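Local coordinates for probable N-acetyl-gamma-glutamyl-phosphate reductase, chloroplastic (Arabidopsis thaliana, PDB 1XYG), which probably catalyses the NADPH-dependent reduction of N-acetyl-L-glutamyl 5-phosphate to the 5-semialdehyde, the third step from glutamate towards acetylornithine in plastid arginine biosynthesis, at residues Pro174-Leu180 against Asp271-Leu276; Tyr305-Ser309 against Ile321-Ile325. All blocks are in the same frame, centred on the assembly; numbering follows the deposited sequence.

Interaction 1 of 2, residues Pro174-Leu180 against Asp271-Leu276; sequences PLLKANL and DLHQQL
A Schellman motif closes helix 163-177 here, and this end of the helix packs against helix 269-280 on one face of the mixed sheet of the dimerisation domain. The contact is largely apolar and has no hydrogen bond between the segments; CA atoms come nearest at Pro174-Leu276 (6.8 Å) and Leu180-Leu272 (6.6 Å). Pro174, whose O accepts from Ala178 N (3.1 Å), directs CB at Leu276 CD2 (4.3 Å). Leu175, an mt rotamer, inserts CD2 between Leu272 CD2 (3.9 Å) and Leu276 CG (4.0 Å). Leu176 turns instead to helix 224-236. Ala178 is the first residue off helical angles (-91/8), its CB 3.6 Å from Gln275 NE2. Asn179 N is hydrogen-bonded to Leu176 O (2.9 Å); Asn179 itself, the C-prime residue, takes positive phi (54/38), which turns the chain so that Leu180 N reaches Leu175 O (2.9 Å). This reversal brings Leu180, also mt, back to the partner helix, with CB 3.5 Å from Leu272 CD2. Residues 271-276 are regular alpha helix, and Gln275 (chi1 t, chi2 p) lays its aliphatic part along the helix end: its CB lies 3.4 Å from Leu180 CD1.

Interaction 2 of 2, residues Tyr305-Ser309 against Ile321-Ile325; sequences YCHMS and IISVI
Four backbone hydrogen bonds join these two antiparallel strands, whose axes approach to 4.8 Å at 170°. His307 and Val324 form one hydrogen-bonded pair, His307 N to Val324 O at 3.1 Å and Val324 N to His307 O at 2.9 Å; Ser309 and Ile322 form the next, with Ser309 N to Ile322 O and Ile322 N to Ser309 O both 3.0 Å. Between them Met308 and Ser323 are a non-hydrogen-bonded pair, CA atoms 4.3 Å apart. CA-H...O contacts reinforce the pairing: Met308 CA to Ile322 O (3.0 Å) and Cys306 CA to Val324 O (3.1 Å). The strands are the arms of a beta hairpin inside the mixed sheet of the dimerisation domain, flanked by strands 286-288 and 255-262. Side chains alternate between its faces. On that of His307, Ser309, Ile322 and Val324, His307 CB meets Val324 CG2 at 4.0 Å; His307 also packs on Arg65 of a second subunit and Ile322 on Ser216 of a third. The face of Met308 and Ser323 is covered by helix 163-177. Apolar contact at the end of the pairing comes from Cys306 CB and Ile325 CG2, 3.5 Å apart. Among polar side chains, Ser323 OG is hydrogen-bonded to Thr167 O and Ser309 OG to Val293 O, while Tyr305 OH, carried away from the partner strand by chi1 m, is hydrogen-bonded to Glu284 OE2.

Interactions 1 and 2, whose centres lie 15 Å apart, are neighbouring layers of the dimerisation domain: the helix pair of interaction 1 rests on the sheet that contains interaction 2. They touch directly where Leu175 CD1 meets Ile321 CD1 at 3.5 Å and where Leu276 CD1 meets Met308 SD at 3.9 Å, so each helix contributes one leucine to the junction. Helix 163-177 spans the distance between interaction 1 and the active site: it starts at Cys163, probably the catalytic residue, whose side chain is about 5 Å from that of Ile325 in interaction 2, and its other end lies in interaction 1, away from that site.

Interaction 1 of 2, residues Pro174-Leu180 against Asp271-Leu276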
loop_
_atom_site.group_PDB
_atom_site.type_symbol
_atom_site.label_atom_id
_atom_site.label_comp_id
_atom_site.label_asym_id
_atom_site.label_seq_id
_atom_site.Cartn_x
_atom_site.Cartn_y
_atom_site.Cartn_z
ATOM N N PRO A 174 -19.205 -29.745 0.788
ATOM C CA PRO A 174 -18.763 -31.139 0.656
ATOM C C PRO A 174 -18.551 -31.810 2.017
ATOM O O PRO A 174 -18.877 -32.981 2.197
ATOM C CB PRO A 174 -17.450 -31.012 -0.112
ATOM C CG PRO A 174 -17.664 -29.804 -0.936
ATOM C CD PRO A 174 -18.317 -28.850 0.027
ATOM N N LEU A 175 -17.993 -31.063 2.969
ATOM C CA LEU A 175 -17.731 -31.599 4.303
ATOM C C LEU A 175 -19.012 -31.890 5.069
ATOM O O LEU A 175 -19.092 -32.893 5.776
ATOM C CB LEU A 175 -16.842 -30.639 5.102
ATOM C CG LEU A 175 -15.447 -30.371 4.508
ATOM C CD1 LEU A 175 -14.669 -29.459 5.418
ATOM C CD2 LEU A 175 -14.690 -31.676 4.314
ATOM N N LEU A 176 -20.012 -31.021 4.932
ATOM C CA LEU A 176 -21.292 -31.222 5.610
ATOM C C LEU A 176 -22.042 -32.381 4.955
ATOM O O LEU A 176 -22.655 -33.203 5.637
ATOM C CB LEU A 176 -22.144 -29.950 5.535
ATOM C CG LEU A 176 -21.721 -28.778 6.417
ATOM C CD1 LEU A 176 -22.423 -27.494 5.976
ATOM C CD2 LEU A 176 -22.056 -29.126 7.867
ATOM N N LYS A 177 -21.985 -32.441 3.630
ATOM C CA LYS A 177 -22.647 -33.507 2.880
ATOM C C LYS A 177 -22.141 -34.872 3.312
ATOM O O LYS A 177 -22.900 -35.841 3.378
ATOM C CB LYS A 177 -22.384 -33.359 1.385
ATOM C CG LYS A 177 -23.307 -32.443 0.688
ATOM C CD LYS A 177 -22.989 -32.303 -0.774
ATOM C CE LYS A 177 -23.959 -31.308 -1.371
ATOM N NZ LYS A 177 -23.725 -31.033 -2.806
ATOM N N ALA A 178 -20.847 -34.942 3.598
ATOM C CA ALA A 178 -20.228 -36.192 4.014
ATOM C C ALA A 178 -20.245 -36.377 5.530
ATOM O O ALA A 178 -19.645 -37.309 6.051
ATOM C CB ALA A 178 -18.795 -36.255 3.492
ATOM N N ASN A 179 -20.940 -35.489 6.232
ATOM C CA ASN A 179 -21.041 -35.560 7.693
ATOM C C ASN A 179 -19.676 -35.621 8.370
ATOM O O ASN A 179 -19.502 -36.315 9.378
ATOM C CB ASN A 179 -21.847 -36.795 8.104
ATOM C CG ASN A 179 -23.213 -36.840 7.458
ATOM O OD1 ASN A 179 -24.046 -35.950 7.656
ATOM N ND2 ASN A 179 -23.452 -37.878 6.673
ATOM N N LEU A 180 -18.710 -34.878 7.833
ATOM C CA LEU A 180 -17.350 -34.906 8.383
ATOM C C LEU A 180 -17.149 -33.805 9.433
ATOM O O LEU A 180 -16.192 -33.817 10.204
ATOM C CB LEU A 180 -16.320 -34.754 7.279
ATOM C CG LEU A 180 -16.288 -35.912 6.278
ATOM C CD1 LEU A 180 -15.210 -35.673 5.220
ATOM C CD2 LEU A 180 -16.003 -37.213 7.000
ATOM N N ASP A 271 -9.172 -36.679 6.991
ATOM C CA ASP A 271 -10.437 -37.029 6.349
ATOM C C ASP A 271 -11.044 -35.823 5.625
ATOM O O ASP A 271 -11.557 -35.953 4.512
ATOM C CB ASP A 271 -11.428 -37.563 7.387
ATOM C CG ASP A 271 -10.887 -38.760 8.145
ATOM O OD1 ASP A 271 -10.523 -39.768 7.492
ATOM O OD2 ASP A 271 -10.828 -38.692 9.393
ATOM N N LEU A 272 -10.991 -34.656 6.263
ATOM C CA LEU A 272 -11.532 -33.451 5.649
ATOM C C LEU A 272 -10.752 -33.176 4.370
ATOM O O LEU A 272 -11.329 -32.879 3.326
ATOM C CB LEU A 272 -11.405 -32.255 6.595
ATOM C CG LEU A 272 -12.048 -32.381 7.978
ATOM C CD1 LEU A 272 -11.944 -31.046 8.685
ATOM C CD2 LEU A 272 -13.504 -32.792 7.860
ATOM N N HIS A 273 -9.432 -33.296 4.459
ATOM C CA HIS A 273 -8.564 -33.057 3.317
ATOM C C HIS A 273 -8.868 -33.986 2.148
ATOM O O HIS A 273 -8.971 -33.538 1.003
ATOM C CB HIS A 273 -7.095 -33.198 3.729
ATOM C CG HIS A 273 -6.133 -32.952 2.611
ATOM N ND1 HIS A 273 -5.589 -33.970 1.859
ATOM C CD2 HIS A 273 -5.659 -31.799 2.083
ATOM C CE1 HIS A 273 -4.822 -33.456 0.914
ATOM N NE2 HIS A 273 -4.848 -32.139 1.028
ATOM N N GLN A 274 -9.017 -35.275 2.440
ATOM C CA GLN A 274 -9.309 -36.259 1.407
ATOM C C GLN A 274 -10.658 -35.983 0.754
ATOM O O GLN A 274 -10.795 -36.079 -0.461
ATOM C CB GLN A 274 -9.303 -37.674 1.996
ATOM C CG GLN A 274 -9.413 -38.777 0.955
ATOM C CD GLN A 274 -8.334 -38.667 -0.109
ATOM O OE1 GLN A 274 -7.139 -38.666 0.198
ATOM N NE2 GLN A 274 -8.751 -38.569 -1.369
ATOM N N GLN A 275 -11.657 -35.642 1.561
ATOM C CA GLN A 275 -12.980 -35.362 1.014
ATOM C C GLN A 275 -12.923 -34.179 0.051
ATOM O O GLN A 275 -13.515 -34.210 -1.029
ATOM C CB GLN A 275 -13.970 -35.065 2.141
ATOM C CG GLN A 275 -15.401 -34.915 1.670
ATOM C CD GLN A 275 -15.817 -36.059 0.758
ATOM O OE1 GLN A 275 -15.908 -35.900 -0.465
ATOM N NE2 GLN A 275 -16.051 -37.226 1.348
ATOM N N LEU A 276 -12.201 -33.135 0.446
ATOM C CA LEU A 276 -12.074 -31.955 -0.389
ATOM C C LEU A 276 -11.276 -32.269 -1.647
ATOM O O LEU A 276 -11.639 -31.838 -2.746
ATOM C CB LEU A 276 -11.399 -30.824 0.387
ATOM C CG LEU A 276 -12.255 -30.175 1.479
ATOM C CD1 LEU A 276 -11.466 -29.053 2.161
ATOM C CD2 LEU A 276 -13.536 -29.627 0.863
#

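Interaction 2 of 2, residues Tyr305-Ser309 against Ile321-Ile325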
loop_
_atom_site.group_PDB
_atom_site.type_symbol
_atom_site.label_atom_id
_atom_site.label_comp_id
_atom_site.label_asym_id
_atom_site.label_seq_id
_atom_site.Cartn_x
_atom_site.Cartn_y
_atom_site.Cartn_z
ATOM N N TYR A 305 -9.513 -18.419 -9.819
ATOM C CA TYR A 305 -9.200 -19.549 -8.954
ATOM C C TYR A 305 -9.462 -19.367 -7.470
ATOM O O TYR A 305 -9.437 -18.256 -6.938
ATOM C CB TYR A 305 -7.737 -19.958 -9.132
ATOM C CG TYR A 305 -7.422 -20.443 -10.519
ATOM C CD1 TYR A 305 -7.790 -21.724 -10.930
ATOM C CD2 TYR A 305 -6.783 -19.611 -11.428
ATOM C CE1 TYR A 305 -7.527 -22.163 -12.224
ATOM C CE2 TYR A 305 -6.514 -20.031 -12.715
ATOM C CZ TYR A 305 -6.889 -21.305 -13.113
ATOM O OH TYR A 305 -6.634 -21.699 -14.406
ATOM N N CYS A 306 -9.698 -20.496 -6.817
ATOM C CA CYS A 306 -9.934 -20.552 -5.386
ATOM C C CYS A 306 -8.988 -21.612 -4.838
ATOM O O CYS A 306 -8.978 -22.743 -5.314
ATOM C CB CYS A 306 -11.384 -20.956 -5.087
ATOM S SG CYS A 306 -11.694 -21.435 -3.366
ATOM N N HIS A 307 -8.172 -21.237 -3.864
ATOM C CA HIS A 307 -7.258 -22.183 -3.248
ATOM C C HIS A 307 -7.740 -22.374 -1.821
ATOM O O HIS A 307 -8.088 -21.400 -1.148
ATOM C CB HIS A 307 -5.820 -21.643 -3.218
ATOM C CG HIS A 307 -5.169 -21.536 -4.564
ATOM N ND1 HIS A 307 -3.917 -20.987 -4.741
ATOM C CD2 HIS A 307 -5.597 -21.895 -5.800
ATOM C CE1 HIS A 307 -3.603 -21.010 -6.024
ATOM N NE2 HIS A 307 -4.605 -21.557 -6.688
ATOM N N MET A 308 -7.766 -23.619 -1.366
ATOM C CA MET A 308 -8.178 -23.915 -0.004
ATOM C C MET A 308 -7.242 -24.958 0.600
ATOM O O MET A 308 -6.618 -25.748 -0.118
ATOM C CB MET A 308 -9.631 -24.408 0.032
ATOM C CG MET A 308 -9.897 -25.669 -0.762
ATOM S SD MET A 308 -11.605 -26.237 -0.545
ATOM C CE MET A 308 -12.503 -24.933 -1.426
ATOM N N SER A 309 -7.140 -24.937 1.922
ATOM C CA SER A 309 -6.288 -25.865 2.647
ATOM C C SER A 309 -6.895 -26.153 4.021
ATOM O O SER A 309 -7.629 -25.325 4.567
ATOM C CB SER A 309 -4.887 -25.264 2.800
ATOM O OG SER A 309 -4.002 -26.180 3.418
ATOM N N ILE A 321 -9.952 -24.241 8.251
ATOM C CA ILE A 321 -9.996 -24.227 6.799
ATOM C C ILE A 321 -9.763 -22.813 6.277
ATOM O O ILE A 321 -10.407 -21.865 6.722
ATOM C CB ILE A 321 -11.360 -24.728 6.295
ATOM C CG1 ILE A 321 -11.579 -26.172 6.753
ATOM C CG2 ILE A 321 -11.434 -24.605 4.783
ATOM C CD1 ILE A 321 -13.005 -26.611 6.677
ATOM N N ILE A 322 -8.823 -22.678 5.351
ATOM C CA ILE A 322 -8.524 -21.391 4.745
ATOM C C ILE A 322 -8.957 -21.483 3.291
ATOM O O ILE A 322 -8.608 -22.436 2.594
ATOM C CB ILE A 322 -7.019 -21.071 4.819
ATOM C CG1 ILE A 322 -6.589 -20.982 6.289
ATOM C CG2 ILE A 322 -6.722 -19.759 4.114
ATOM C CD1 ILE A 322 -5.115 -20.696 6.500
ATOM N N SER A 323 -9.734 -20.499 2.847
ATOM C CA SER A 323 -10.236 -20.466 1.473
ATOM C C SER A 323 -10.046 -19.056 0.899
ATOM O O SER A 323 -10.515 -18.075 1.484
ATOM C CB SER A 323 -11.719 -20.851 1.476
ATOM O OG SER A 323 -12.262 -20.839 0.176
ATOM N N VAL A 324 -9.357 -18.950 -0.236
ATOM C CA VAL A 324 -9.112 -17.643 -0.837
ATOM C C VAL A 324 -9.505 -17.534 -2.310
ATOM O O VAL A 324 -9.500 -18.524 -3.051
ATOM C CB VAL A 324 -7.617 -17.247 -0.706
ATOM C CG1 VAL A 324 -7.162 -17.404 0.763
ATOM C CG2 VAL A 324 -6.758 -18.131 -1.630
ATOM N N ILE A 325 -9.836 -16.312 -2.716
ATOM C CA ILE A 325 -10.216 -15.997 -4.090
ATOM C C ILE A 325 -9.954 -14.516 -4.339
ATOM O O ILE A 325 -9.579 -13.775 -3.430
ATOM C CB ILE A 325 -11.737 -16.215 -4.348
ATOM C CG1 ILE A 325 -12.562 -15.321 -3.417
ATOM C CG2 ILE A 325 -12.121 -17.673 -4.144
ATOM C CD1 ILE A 325 -14.055 -15.342 -3.726
#